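Long-range contact in mandelate racemase/muconate lactonizing enzyme (Roseovarius nubinhibens, PDB 2QDD), which is of unknown function but, as a magnesium-binding member of the enolase superfamily, probably abstracts a proton next to a substrate carboxylate: residues H100-W112 with K267-Q279. Numbering follows the deposited sequence. Where two conformers were deposited one is given.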
ATOM      1  N   HIS A 100      -8.273   6.443 -31.452  1.00 24.02           N
ATOM      2  CA  HIS A 100      -9.419   6.644 -32.339  1.00 26.11           C
ATOM      3  C   HIS A 100     -10.394   5.478 -32.305  1.00 27.79           C
ATOM      4  O   HIS A 100     -10.716   4.896 -33.344  1.00 27.44           O
ATOM      5  CB  HIS A 100      -8.960   6.923 -33.774  1.00 26.37           C
ATOM      6  CG  HIS A 100      -8.098   8.136 -33.905  1.00 25.01           C
ATOM      7  ND1 HIS A 100      -6.726   8.090 -33.772  1.00 27.34           N
ATOM      8  CD2 HIS A 100      -8.411   9.429 -34.154  1.00 19.25           C
ATOM      9  CE1 HIS A 100      -6.232   9.305 -33.934  1.00 29.92           C
ATOM     10  NE2 HIS A 100      -7.234  10.134 -34.167  1.00 23.08           N
ATOM     11  N   SER A 101     -10.838   5.138 -31.097  1.00 26.85           N
ATOM     12  CA  SER A 101     -11.750   4.016 -30.896  0.50 28.10           C
ATOM     13  C   SER A 101     -13.089   4.237 -31.601  1.00 25.73           C
ATOM     14  O   SER A 101     -13.733   3.285 -32.026  1.00 26.18           O
ATOM     15  CB  SER A 101     -11.956   3.762 -29.405  0.50 25.41           C
ATOM     16  OG  SER A 101     -12.376   4.936 -28.739  0.50 31.86           O
ATOM     17  N   TYR A 102     -13.480   5.501 -31.736  1.00 28.64           N
ATOM     18  CA  TYR A 102     -14.677   5.904 -32.466  1.00 29.17           C
ATOM     19  C   TYR A 102     -14.641   5.633 -33.969  1.00 28.98           C
ATOM     20  O   TYR A 102     -15.685   5.407 -34.578  1.00 27.88           O
ATOM     21  CB  TYR A 102     -14.996   7.373 -32.202  1.00 22.35           C
ATOM     22  CG  TYR A 102     -14.037   8.401 -32.793  1.00 26.56           C
ATOM     23  CD1 TYR A 102     -14.416   9.190 -33.884  1.00 31.07           C
ATOM     24  CD2 TYR A 102     -12.778   8.622 -32.235  1.00 22.58           C
ATOM     25  CE1 TYR A 102     -13.555  10.154 -34.418  1.00 22.93           C
ATOM     26  CE2 TYR A 102     -11.912   9.581 -32.760  1.00 21.04           C
ATOM     27  CZ  TYR A 102     -12.306  10.343 -33.850  1.00 29.32           C
ATOM     28  OH  TYR A 102     -11.451  11.300 -34.361  1.00 28.04           O
ATOM     29  N   VAL A 103     -13.443   5.661 -34.545  1.00 27.32           N
ATOM     30  CA  VAL A 103     -13.214   5.265 -35.934  1.00 30.04           C
ATOM     31  C   VAL A 103     -13.348   3.752 -36.080  1.00 31.78           C
ATOM     32  O   VAL A 103     -13.906   3.254 -37.064  1.00 33.70           O
ATOM     33  CB  VAL A 103     -11.814   5.730 -36.427  1.00 30.28           C
ATOM     34  CG1 VAL A 103     -11.497   5.170 -37.810  1.00 22.97           C
ATOM     35  CG2 VAL A 103     -11.737   7.253 -36.440  1.00 23.86           C
ATOM     36  N   LYS A 104     -12.852   3.035 -35.076  1.00 32.95           N
ATOM     37  CA  LYS A 104     -12.661   1.595 -35.156  1.00 27.53           C
ATOM     38  C   LYS A 104     -13.944   0.798 -34.977  1.00 25.49           C
ATOM     39  O   LYS A 104     -14.057  -0.313 -35.499  1.00 26.86           O
ATOM     40  CB  LYS A 104     -11.622   1.149 -34.134  1.00 25.64           C
ATOM     41  CG  LYS A 104     -10.215   1.293 -34.645  1.00 32.51           C
ATOM     42  CD  LYS A 104      -9.267   1.578 -33.528  1.00 32.10           C
ATOM     43  CE  LYS A 104      -7.878   1.764 -34.071  1.00 31.07           C
ATOM     44  NZ  LYS A 104      -6.918   1.963 -32.944  1.00 23.53           N
ATOM     45  N   SER A 105     -14.895   1.378 -34.244  1.00 24.84           N
ATOM     46  CA  SER A 105     -16.133   0.694 -33.858  0.50 25.47           C
ATOM     47  C   SER A 105     -17.058   0.305 -35.028  1.00 26.17           C
ATOM     48  O   SER A 105     -17.528  -0.826 -35.072  1.00 31.65           O
ATOM     49  CB  SER A 105     -16.881   1.476 -32.762  0.50 22.77           C
ATOM     50  OG  SER A 105     -18.115   0.864 -32.412  0.50 21.08           O
ATOM     51  N   PRO A 106     -17.333   1.242 -35.982  1.00 26.98           N
ATOM     52  CA  PRO A 106     -18.117   0.725 -37.122  1.00 27.13           C
ATOM     53  C   PRO A 106     -17.418  -0.287 -38.038  1.00 28.78           C
ATOM     54  O   PRO A 106     -18.100  -1.122 -38.631  1.00 30.65           O
ATOM     55  CB  PRO A 106     -18.471   1.992 -37.911  1.00 30.99           C
ATOM     56  CG  PRO A 106     -17.427   2.966 -37.564  1.00 28.22           C
ATOM     57  CD  PRO A 106     -17.085   2.693 -36.134  1.00 24.94           C
ATOM     58  N   ILE A 107     -16.086  -0.214 -38.156  1.00 27.92           N
ATOM     59  CA  ILE A 107     -15.320  -1.204 -38.920  1.00 27.19           C
ATOM     60  C   ILE A 107     -15.412  -2.598 -38.305  1.00 30.75           C
ATOM     61  O   ILE A 107     -15.646  -3.584 -39.009  1.00 33.95           O
ATOM     62  CB  ILE A 107     -13.837  -0.805 -39.089  1.00 25.99           C
ATOM     63  CG1 ILE A 107     -13.722   0.570 -39.755  1.00 29.84           C
ATOM     64  CG2 ILE A 107     -13.082  -1.862 -39.912  1.00 26.49           C
ATOM     65  CD1 ILE A 107     -12.400   1.268 -39.544  1.00 26.81           C
ATOM     66  N   ASP A 108     -15.237  -2.664 -36.988  1.00 30.47           N
ATOM     67  CA  ASP A 108     -15.364  -3.912 -36.239  1.00 28.68           C
ATOM     68  C   ASP A 108     -16.784  -4.494 -36.288  1.00 26.94           C
ATOM     69  O   ASP A 108     -16.957  -5.703 -36.454  1.00 29.00           O
ATOM     70  CB  ASP A 108     -14.919  -3.697 -34.793  1.00 26.05           C
ATOM     71  CG  ASP A 108     -14.962  -4.965 -33.986  1.00 30.80           C
ATOM     72  OD1 ASP A 108     -14.043  -5.801 -34.132  1.00 38.11           O
ATOM     73  OD2 ASP A 108     -15.924  -5.130 -33.213  1.00 37.71           O
ATOM     74  N   MET A 109     -17.777  -3.615 -36.150  1.00 26.00           N
ATOM     75  CA  MET A 109     -19.206  -3.953 -36.164  1.00 27.91           C
ATOM     76  C   MET A 109     -19.618  -4.615 -37.485  1.00 29.77           C
ATOM     77  O   MET A 109     -20.376  -5.588 -37.492  1.00 30.66           O
ATOM     78  CB  MET A 109     -20.015  -2.665 -35.945  1.00 25.08           C
ATOM     79  CG  MET A 109     -21.503  -2.824 -35.709  1.00 29.28           C
ATOM     80  SD  MET A 109     -22.254  -1.216 -35.371  1.00 23.10           S
ATOM     81  CE  MET A 109     -23.788  -1.432 -36.211  1.00 43.68           C
ATOM     82  N   ALA A 110     -19.095  -4.081 -38.587  1.00 29.17           N
ATOM     83  CA  ALA A 110     -19.381  -4.585 -39.926  1.00 30.56           C
ATOM     84  C   ALA A 110     -18.693  -5.912 -40.224  1.00 27.28           C
ATOM     85  O   ALA A 110     -19.225  -6.730 -40.978  1.00 29.05           O
ATOM     86  CB  ALA A 110     -19.012  -3.550 -40.962  1.00 29.77           C
ATOM     87  N   CYS A 111     -17.519  -6.126 -39.634  1.00 29.10           N
ATOM     88  CA  CYS A 111     -16.834  -7.418 -39.720  1.00 23.29           C
ATOM     89  C   CYS A 111     -17.522  -8.520 -38.917  1.00 28.84           C
ATOM     90  O   CYS A 111     -17.514  -9.684 -39.332  1.00 27.67           O
ATOM     91  CB  CYS A 111     -15.382  -7.285 -39.280  1.00 28.67           C
ATOM     92  SG  CYS A 111     -14.322  -6.378 -40.423  1.00 41.01           S
ATOM     93  N   TRP A 112     -18.095  -8.155 -37.766  1.00 27.77           N
ATOM     94  CA  TRP A 112     -18.922  -9.067 -36.964  1.00 31.41           C
ATOM     95  C   TRP A 112     -20.172  -9.501 -37.735  1.00 31.57           C
ATOM     96  O   TRP A 112     -20.518 -10.685 -37.740  1.00 28.73           O
ATOM     97  CB  TRP A 112     -19.322  -8.425 -35.621  1.00 31.00           C
ATOM     98  CG  TRP A 112     -18.332  -8.667 -34.499  1.00 36.26           C
ATOM     99  CD1 TRP A 112     -17.319  -7.842 -34.115  1.00 30.36           C
ATOM    100  CD2 TRP A 112     -18.271  -9.806 -33.625  1.00 34.08           C
ATOM    101  NE1 TRP A 112     -16.622  -8.392 -33.069  1.00 38.32           N
ATOM    102  CE2 TRP A 112     -17.187  -9.595 -32.740  1.00 35.34           C
ATOM    103  CE3 TRP A 112     -19.022 -10.986 -33.506  1.00 36.73           C
ATOM    104  CZ2 TRP A 112     -16.827 -10.521 -31.751  1.00 34.83           C
ATOM    105  CZ3 TRP A 112     -18.667 -11.910 -32.516  1.00 34.90           C
ATOM    106  CH2 TRP A 112     -17.579 -11.670 -31.653  1.00 35.37           C
ATOM    107  N   LYS A 267     -19.816   0.915 -23.920  1.00 28.83           N
ATOM    108  CA  LYS A 267     -20.286   1.545 -25.144  1.00 26.59           C
ATOM    109  C   LYS A 267     -19.255   1.338 -26.242  1.00 26.83           C
ATOM    110  O   LYS A 267     -18.151   1.867 -26.141  1.00 31.54           O
ATOM    111  CB  LYS A 267     -20.538   3.041 -24.920  1.00 26.81           C
ATOM    112  CG  LYS A 267     -21.630   3.334 -23.908  1.00 24.95           C
ATOM    113  CD  LYS A 267     -21.966   4.788 -23.860  1.00 26.44           C
ATOM    114  CE  LYS A 267     -22.673   5.103 -22.564  1.00 30.76           C
ATOM    115  NZ  LYS A 267     -22.953   6.560 -22.471  1.00 38.51           N
ATOM    116  N   PRO A 268     -19.608   0.564 -27.287  1.00 29.85           N
ATOM    117  CA  PRO A 268     -18.703   0.196 -28.382  1.00 29.53           C
ATOM    118  C   PRO A 268     -17.963   1.372 -29.037  1.00 28.18           C
ATOM    119  O   PRO A 268     -16.772   1.252 -29.325  1.00 29.10           O
ATOM    120  CB  PRO A 268     -19.633  -0.480 -29.395  1.00 30.19           C
ATOM    121  CG  PRO A 268     -20.737  -1.023 -28.579  1.00 31.80           C
ATOM    122  CD  PRO A 268     -20.945  -0.036 -27.468  1.00 30.38           C
ATOM    123  N   ASN A 269     -18.653   2.495 -29.246  1.00 27.97           N
ATOM    124  CA  ASN A 269     -18.021   3.689 -29.808  1.00 29.84           C
ATOM    125  C   ASN A 269     -16.995   4.371 -28.897  1.00 26.57           C
ATOM    126  O   ASN A 269     -16.110   5.069 -29.378  1.00 34.78           O
ATOM    127  CB  ASN A 269     -19.063   4.695 -30.316  1.00 29.18           C
ATOM    128  CG  ASN A 269     -18.519   5.590 -31.442  1.00 33.31           C
ATOM    129  OD1 ASN A 269     -18.175   6.748 -31.219  1.00 30.10           O
ATOM    130  ND2 ASN A 269     -18.435   5.043 -32.650  1.00 22.23           N
ATOM    131  N   ARG A 270     -17.108   4.159 -27.587  1.00 28.69           N
ATOM    132  CA  ARG A 270     -16.062   4.568 -26.647  1.00 22.17           C
ATOM    133  C   ARG A 270     -14.866   3.603 -26.612  1.00 24.32           C
ATOM    134  O   ARG A 270     -13.713   4.041 -26.557  1.00 21.95           O
ATOM    135  CB  ARG A 270     -16.640   4.793 -25.246  1.00 23.37           C
ATOM    136  CG  ARG A 270     -15.616   5.217 -24.194  1.00 18.98           C
ATOM    137  CD  ARG A 270     -16.236   5.701 -22.874  1.00 22.71           C
ATOM    138  NE  ARG A 270     -17.460   5.001 -22.463  1.00 28.65           N
ATOM    139  CZ  ARG A 270     -17.517   3.786 -21.914  1.00 27.90           C
ATOM    140  NH1 ARG A 270     -16.419   3.075 -21.707  1.00 26.85           N
ATOM    141  NH2 ARG A 270     -18.692   3.277 -21.569  1.00 27.41           N
ATOM    142  N   VAL A 271     -15.135   2.299 -26.656  1.00 24.01           N
ATOM    143  CA  VAL A 271     -14.086   1.294 -26.433  1.00 22.34           C
ATOM    144  C   VAL A 271     -13.476   0.695 -27.699  1.00 24.89           C
ATOM    145  O   VAL A 271     -12.446   0.018 -27.631  1.00 30.29           O
ATOM    146  CB  VAL A 271     -14.529   0.173 -25.446  1.00 23.56           C
ATOM    147  CG1 VAL A 271     -15.016   0.779 -24.132  1.00 18.24           C
ATOM    148  CG2 VAL A 271     -15.609  -0.719 -26.064  1.00 21.62           C
ATOM    149  N   GLY A 272     -14.109   0.934 -28.849  1.00 26.08           N
ATOM    150  CA  GLY A 272     -13.522   0.562 -30.135  1.00 20.77           C
ATOM    151  C   GLY A 272     -14.104  -0.663 -30.798  1.00 27.60           C
ATOM    152  O   GLY A 272     -13.427  -1.332 -31.581  1.00 25.61           O
ATOM    153  N   GLY A 273     -15.366  -0.951 -30.504  1.00 27.82           N
ATOM    154  CA  GLY A 273     -16.077  -2.009 -31.209  1.00 29.85           C
ATOM    155  C   GLY A 273     -16.565  -3.120 -30.309  1.00 32.31           C
ATOM    156  O   GLY A 273     -16.518  -3.011 -29.087  1.00 31.40           O
ATOM    157  N   LEU A 274     -17.030  -4.193 -30.938  1.00 28.32           N
ATOM    158  CA  LEU A 274     -17.679  -5.297 -30.260  1.00 27.37           C
ATOM    159  C   LEU A 274     -16.643  -6.264 -29.701  1.00 26.38           C
ATOM    160  O   LEU A 274     -16.855  -6.859 -28.644  1.00 28.74           O
ATOM    161  CB  LEU A 274     -18.580  -6.030 -31.255  1.00 29.87           C
ATOM    162  CG  LEU A 274     -20.083  -6.214 -31.046  1.00 43.96           C
ATOM    163  CD1 LEU A 274     -20.710  -5.184 -30.102  1.00 42.08           C
ATOM    164  CD2 LEU A 274     -20.765  -6.186 -32.411  1.00 38.50           C
ATOM    165  N   THR A 275     -15.540  -6.432 -30.431  1.00 29.78           N
ATOM    166  CA  THR A 275     -14.409  -7.262 -29.999  1.00 26.39           C
ATOM    167  C   THR A 275     -13.807  -6.749 -28.685  1.00 26.60           C
ATOM    168  O   THR A 275     -13.595  -7.527 -27.752  1.00 25.52           O
ATOM    169  CB  THR A 275     -13.319  -7.324 -31.100  1.00 29.83           C
ATOM    170  OG1 THR A 275     -13.878  -7.889 -32.294  1.00 29.53           O
ATOM    171  CG2 THR A 275     -12.119  -8.162 -30.655  1.00 18.15           C
ATOM    172  N   ARG A 276     -13.555  -5.439 -28.620  1.00 24.77           N
ATOM    173  CA  ARG A 276     -13.040  -4.807 -27.409  1.00 24.30           C
ATOM    174  C   ARG A 276     -14.088  -4.788 -26.291  1.00 24.12           C
ATOM    175  O   ARG A 276     -13.761  -5.033 -25.132  1.00 22.76           O
ATOM    176  CB  ARG A 276     -12.526  -3.394 -27.708  1.00 23.49           C
ATOM    177  CG  ARG A 276     -11.322  -3.329 -28.674  1.00 28.27           C
ATOM    178  CD  ARG A 276      -9.998  -3.644 -27.991  1.00 28.01           C
ATOM    179  NE  ARG A 276      -8.883  -3.698 -28.936  1.00 41.34           N
ATOM    180  CZ  ARG A 276      -8.425  -4.809 -29.515  1.00 41.62           C
ATOM    181  NH1 ARG A 276      -7.400  -4.743 -30.357  1.00 42.08           N
ATOM    182  NH2 ARG A 276      -8.982  -5.986 -29.263  1.00 39.27           N
ATOM    183  N   ALA A 277     -15.343  -4.527 -26.650  1.00 22.72           N
ATOM    184  CA  ALA A 277     -16.451  -4.481 -25.681  1.00 24.33           C
ATOM    185  C   ALA A 277     -16.758  -5.827 -25.024  1.00 21.77           C
ATOM    186  O   ALA A 277     -17.063  -5.871 -23.836  1.00 22.83           O
ATOM    187  CB  ALA A 277     -17.695  -3.899 -26.313  1.00 17.91           C
ATOM    188  N   ARG A 278     -16.637  -6.912 -25.790  1.00 23.92           N
ATOM    189  CA  ARG A 278     -16.817  -8.280 -25.275  1.00 24.34           C
ATOM    190  C   ARG A 278     -15.770  -8.687 -24.230  1.00 24.48           C
ATOM    191  O   ARG A 278     -16.111  -9.311 -23.216  1.00 28.21           O
ATOM    192  CB  ARG A 278     -16.820  -9.293 -26.427  1.00 24.08           C
ATOM    193  CG  ARG A 278     -17.096 -10.733 -26.020  1.00 25.47           C
ATOM    194  CD  ARG A 278     -15.991 -11.650 -26.510  1.00 31.77           C
ATOM    195  NE  ARG A 278     -16.507 -12.734 -27.343  1.00 41.42           N
ATOM    196  CZ  ARG A 278     -15.907 -13.186 -28.442  1.00 46.08           C
ATOM    197  NH1 ARG A 278     -16.453 -14.175 -29.135  1.00 48.73           N
ATOM    198  NH2 ARG A 278     -14.762 -12.650 -28.854  1.00 43.36           N
ATOM    199  N   GLN A 279     -14.505  -8.343 -24.479  1.00 20.07           N
ATOM    200  CA  GLN A 279     -13.432  -8.573 -23.504  1.00 22.44           C
ATOM    201  C   GLN A 279     -13.691  -7.869 -22.168  1.00 16.77           C
ATOM    202  O   GLN A 279     -13.509  -8.463 -21.105  1.00 21.97           O
ATOM    203  CB  GLN A 279     -12.057  -8.168 -24.056  1.00 20.67           C
ATOM    204  CG  GLN A 279     -10.903  -8.627 -23.136  1.00 27.05           C
ATOM    205  CD  GLN A 279      -9.557  -7.948 -23.384  1.00 27.23           C
ATOM    206  OE1 GLN A 279      -8.515  -8.482 -22.994  1.00 35.26           O
ATOM    207  NE2 GLN A 279      -9.569  -6.774 -24.013  1.00 29.78           N
TER
HETATM  208  O   HOH W   1     -20.148   2.527 -32.862  1.00 25.31           O
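Asp108 receives the start of helix 274-287 with its carboxylate. Asp108 OD2 accepts from Leu274 N at 2.7 Å and, more nearly straight, from Thr275 N, both on one face of its plane; Asp108 OD1 accepts from Thr275 OG1 at 2.8 Å through its syn lone pair. With CG anti to the backbone N (chi1 -177°), the acid reaches past Gly273, where any CB would clash with Asp108 CB. Thr275 OG1 accepts in turn from Trp112 NE1 at 2.9 Å, so one hydroxyl links acid and indole. Leu274 CB lies over the five-membered ring of Trp112 in a CH-pi contact, and Trp112 CH2 abuts one face of the Arg278 guanidinium, the planes 75° apart. Were Asp108 an alanine, both amides would probably lose their acceptor and the Thr275 hydroxyl would be freer to turn.

Toward the N-terminal end of helix 101-119 small residues allow close approach, the CA atoms of Ser105 and Gly273 lying 3.8 Å apart. In one conformer, Ser101 OG donates to Arg270 O and a water bridges Ser105 OG and Asn269 ND2; second conformers make both less certain.

Farther out, Asn90 donates to Asp108 OD1, while Arg270 bonds to Leu246 O and forms a salt bridge with Asp243, a magnesium-binding residue, though no metal is bound here. The axes of segments 101-112 and 274-279 cross near a right angle (93°), joining capping domain to barrel, the two-domain architecture of the enolase superfamily.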